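Long-range contact in indole-3-pyruvate decarboxylase (PDB 2NXW), which decarboxylates indole-3-pyruvate to indole-3-acetaldehyde, a step of auxin biosynthesis, using thiamine diphosphate and a metal ion: residues A38-P43 and P61-S66. Residues are numbered along the deposited sequence; the frame is centred on the assembly and turned at random.
Sequences AMFGIP and PLHTLS. With TPP (thiamine diphosphate), chain I.
Strands 39-41 and 62-64 are the first and last elements of a beta-alpha-beta unit in the N-terminal thiamine diphosphate-binding domain, and M39 meets L62, and F40 meets H63, as parallel neighbours. Three backbone hydrogen bonds join them: M39 N to P61 O (2.8 Å), H63 N to M39 O (2.9 Å, nearly straight at 177°) and a more bent one from G41 N to H63 O (3.0 Å). On one face M39 and L62 run side by side; the bend of the methionine chain at chi3 (65°) brings CE to 3.8 Å from L62 CD1. On the other face the F40 and H63 rings meet obliquely, their planes at 45°, with F40 CD1 3.7 Å from H63 CB, while A38 CB touches H63 CD2. Beyond the strands, I42 sets CG1 3.3 Å from L65 O and CD1 against S66 O, and its CG2 lies 4.0 Å from C6' of the cofactor's pyrimidine. An alanine in place of I42 would lose these branches and is likely to open a gap between the 65-66 backbone and the pyrimidine. P43 O approaches C7' of the same cofactor, whose hydrogen-bonding partners include backbone atoms of the second subunit. Strand 62-64 ends the sheet within this chain and strand 39-41 lies next to strand 86-90; helix 48-57 packs on M39 and L62, helices 68-82 and 427-437 on F40.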
loop_
_atom_site.group_PDB
_atom_site.type_symbol
_atom_site.label_atom_id
_atom_site.label_comp_id
_atom_site.label_asym_id
_atom_site.label_seq_id
_atom_site.Cartn_x
_atom_site.Cartn_y
_atom_site.Cartn_z
ATOM N N ALA A 38 11.428 1.159 -36.530
ATOM C CA ALA A 38 12.721 0.628 -36.144
ATOM C C ALA A 38 12.596 -0.057 -34.803
ATOM O O ALA A 38 11.582 0.061 -34.129
ATOM C CB ALA A 38 13.733 1.765 -36.041
ATOM N N MET A 39 13.628 -0.799 -34.443
ATOM C CA MET A 39 13.665 -1.428 -33.143
ATOM C C MET A 39 15.023 -1.115 -32.564
ATOM O O MET A 39 16.061 -1.389 -33.178
ATOM C CB MET A 39 13.479 -2.935 -33.213
ATOM C CG MET A 39 13.408 -3.531 -31.800
ATOM S SD MET A 39 12.807 -5.211 -31.763
ATOM C CE MET A 39 14.125 -5.946 -32.621
ATOM N N PHE A 40 15.010 -0.487 -31.399
ATOM C CA PHE A 40 16.239 -0.143 -30.702
ATOM C C PHE A 40 16.448 -1.206 -29.637
ATOM O O PHE A 40 15.482 -1.723 -29.080
ATOM C CB PHE A 40 16.095 1.230 -30.036
ATOM C CG PHE A 40 15.844 2.338 -31.005
ATOM C CD1 PHE A 40 16.914 2.988 -31.635
ATOM C CD2 PHE A 40 14.547 2.712 -31.324
ATOM C CE1 PHE A 40 16.679 3.994 -32.567
ATOM C CE2 PHE A 40 14.300 3.715 -32.256
ATOM C CZ PHE A 40 15.373 4.359 -32.882
ATOM N N GLY A 41 17.697 -1.549 -29.350
ATOM C CA GLY A 41 17.909 -2.534 -28.308
ATOM C C GLY A 41 19.330 -2.880 -27.955
ATOM O O GLY A 41 20.270 -2.469 -28.634
ATOM N N ILE A 42 19.479 -3.609 -26.853
ATOM C CA ILE A 42 20.771 -4.120 -26.414
ATOM C C ILE A 42 20.476 -5.575 -26.060
ATOM O O ILE A 42 19.591 -5.868 -25.255
ATOM C CB ILE A 42 21.351 -3.365 -25.181
ATOM C CG1 ILE A 42 21.806 -1.966 -25.609
ATOM C CG2 ILE A 42 22.563 -4.130 -24.632
ATOM C CD1 ILE A 42 22.121 -1.037 -24.456
ATOM N N PRO A 43 21.210 -6.509 -26.670
ATOM C CA PRO A 43 21.005 -7.936 -26.422
ATOM C C PRO A 43 21.631 -8.475 -25.147
ATOM O O PRO A 43 22.370 -7.777 -24.445
ATOM C CB PRO A 43 21.609 -8.578 -27.668
ATOM C CG PRO A 43 22.802 -7.697 -27.912
ATOM C CD PRO A 43 22.235 -6.293 -27.706
ATOM N N PRO A 61 14.232 -2.124 -38.997
ATOM C CA PRO A 61 15.659 -1.812 -38.923
ATOM C C PRO A 61 16.072 -2.001 -37.463
ATOM O O PRO A 61 15.386 -1.512 -36.561
ATOM C CB PRO A 61 15.706 -0.352 -39.353
ATOM C CG PRO A 61 14.585 -0.269 -40.347
ATOM C CD PRO A 61 13.482 -1.048 -39.668
ATOM N N LEU A 62 17.176 -2.706 -37.237
ATOM C CA LEU A 62 17.655 -2.960 -35.879
ATOM C C LEU A 62 18.807 -2.031 -35.515
ATOM O O LEU A 62 19.866 -2.069 -36.138
ATOM C CB LEU A 62 18.100 -4.421 -35.754
ATOM C CG LEU A 62 18.724 -4.876 -34.431
ATOM C CD1 LEU A 62 17.692 -4.809 -33.314
ATOM C CD2 LEU A 62 19.243 -6.305 -34.588
ATOM N N HIS A 63 18.592 -1.202 -34.492
ATOM C CA HIS A 63 19.603 -0.248 -34.051
ATOM C C HIS A 63 20.028 -0.511 -32.624
ATOM O O HIS A 63 19.198 -0.477 -31.711
ATOM C CB HIS A 63 19.057 1.180 -34.121
ATOM C CG HIS A 63 18.573 1.576 -35.475
ATOM N ND1 HIS A 63 19.321 1.374 -36.617
ATOM C CD2 HIS A 63 17.425 2.172 -35.873
ATOM C CE1 HIS A 63 18.651 1.829 -37.661
ATOM N NE2 HIS A 63 17.500 2.318 -37.240
ATOM N N THR A 64 21.309 -0.776 -32.414
ATOM C CA THR A 64 21.766 -0.987 -31.049
ATOM C C THR A 64 22.352 0.301 -30.501
ATOM O O THR A 64 22.768 1.193 -31.251
ATOM C CB THR A 64 22.810 -2.120 -30.946
ATOM O OG1 THR A 64 23.970 -1.804 -31.729
ATOM C CG2 THR A 64 22.201 -3.434 -31.433
ATOM N N LEU A 65 22.324 0.416 -29.181
ATOM C CA LEU A 65 22.889 1.574 -28.515
ATOM C C LEU A 65 23.834 1.067 -27.434
ATOM O O LEU A 65 24.027 -0.136 -27.293
ATOM C CB LEU A 65 21.766 2.446 -27.948
ATOM C CG LEU A 65 20.990 3.113 -29.095
ATOM C CD1 LEU A 65 19.750 3.800 -28.580
ATOM C CD2 LEU A 65 21.901 4.120 -29.799
ATOM N N SER A 66 24.442 1.973 -26.684
ATOM C CA SER A 66 25.393 1.581 -25.663
ATOM C C SER A 66 24.826 1.154 -24.320
ATOM O O SER A 66 25.285 0.173 -23.730
ATOM C CB SER A 66 26.360 2.737 -25.394
ATOM O OG SER A 66 27.084 3.092 -26.566
HETATM N "N1'" TPP I . 22.743 -5.058 -20.310
HETATM C "C2'" TPP I . 23.111 -5.070 -19.021
HETATM C CM2 TPP I . 22.819 -3.853 -18.152
HETATM N "N3'" TPP I . 23.730 -6.130 -18.495
HETATM C "C4'" TPP I . 24.019 -7.242 -19.243
HETATM N "N4'" TPP I . 24.608 -8.323 -18.653
HETATM C "C5'" TPP I . 23.676 -7.253 -20.633
HETATM C "C6'" TPP I . 23.014 -6.113 -21.134
HETATM C "C7'" TPP I . 23.979 -8.466 -21.580
HETATM N N3 TPP I . 25.470 -8.770 -21.754
HETATM C C2 TPP I . 26.013 -9.750 -21.030
HETATM S S1 TPP I . 27.666 -9.802 -21.570
HETATM C C5 TPP I . 27.574 -8.496 -22.741
HETATM C C4 TPP I . 26.240 -8.117 -22.663
HETATM C CM4 TPP I . 25.686 -7.009 -23.574
HETATM C C6 TPP I . 28.670 -7.999 -23.582
HETATM C C7 TPP I . 29.695 -7.252 -22.726
HETATM O O7 TPP I . 30.582 -6.654 -23.643
HETATM P PA TPP I . 31.899 -6.123 -22.945
HETATM O O1A TPP I . 31.623 -5.175 -21.813
HETATM O O2A TPP I . 32.698 -5.388 -24.080
HETATM O O3A TPP I . 32.833 -7.333 -22.366
HETATM P PB TPP I . 33.153 -8.639 -23.340
HETATM O O1B TPP I . 33.628 -8.133 -24.710
HETATM O O2B TPP I . 34.288 -9.402 -22.613
HETATM O O3B TPP I . 31.949 -9.522 -23.481
#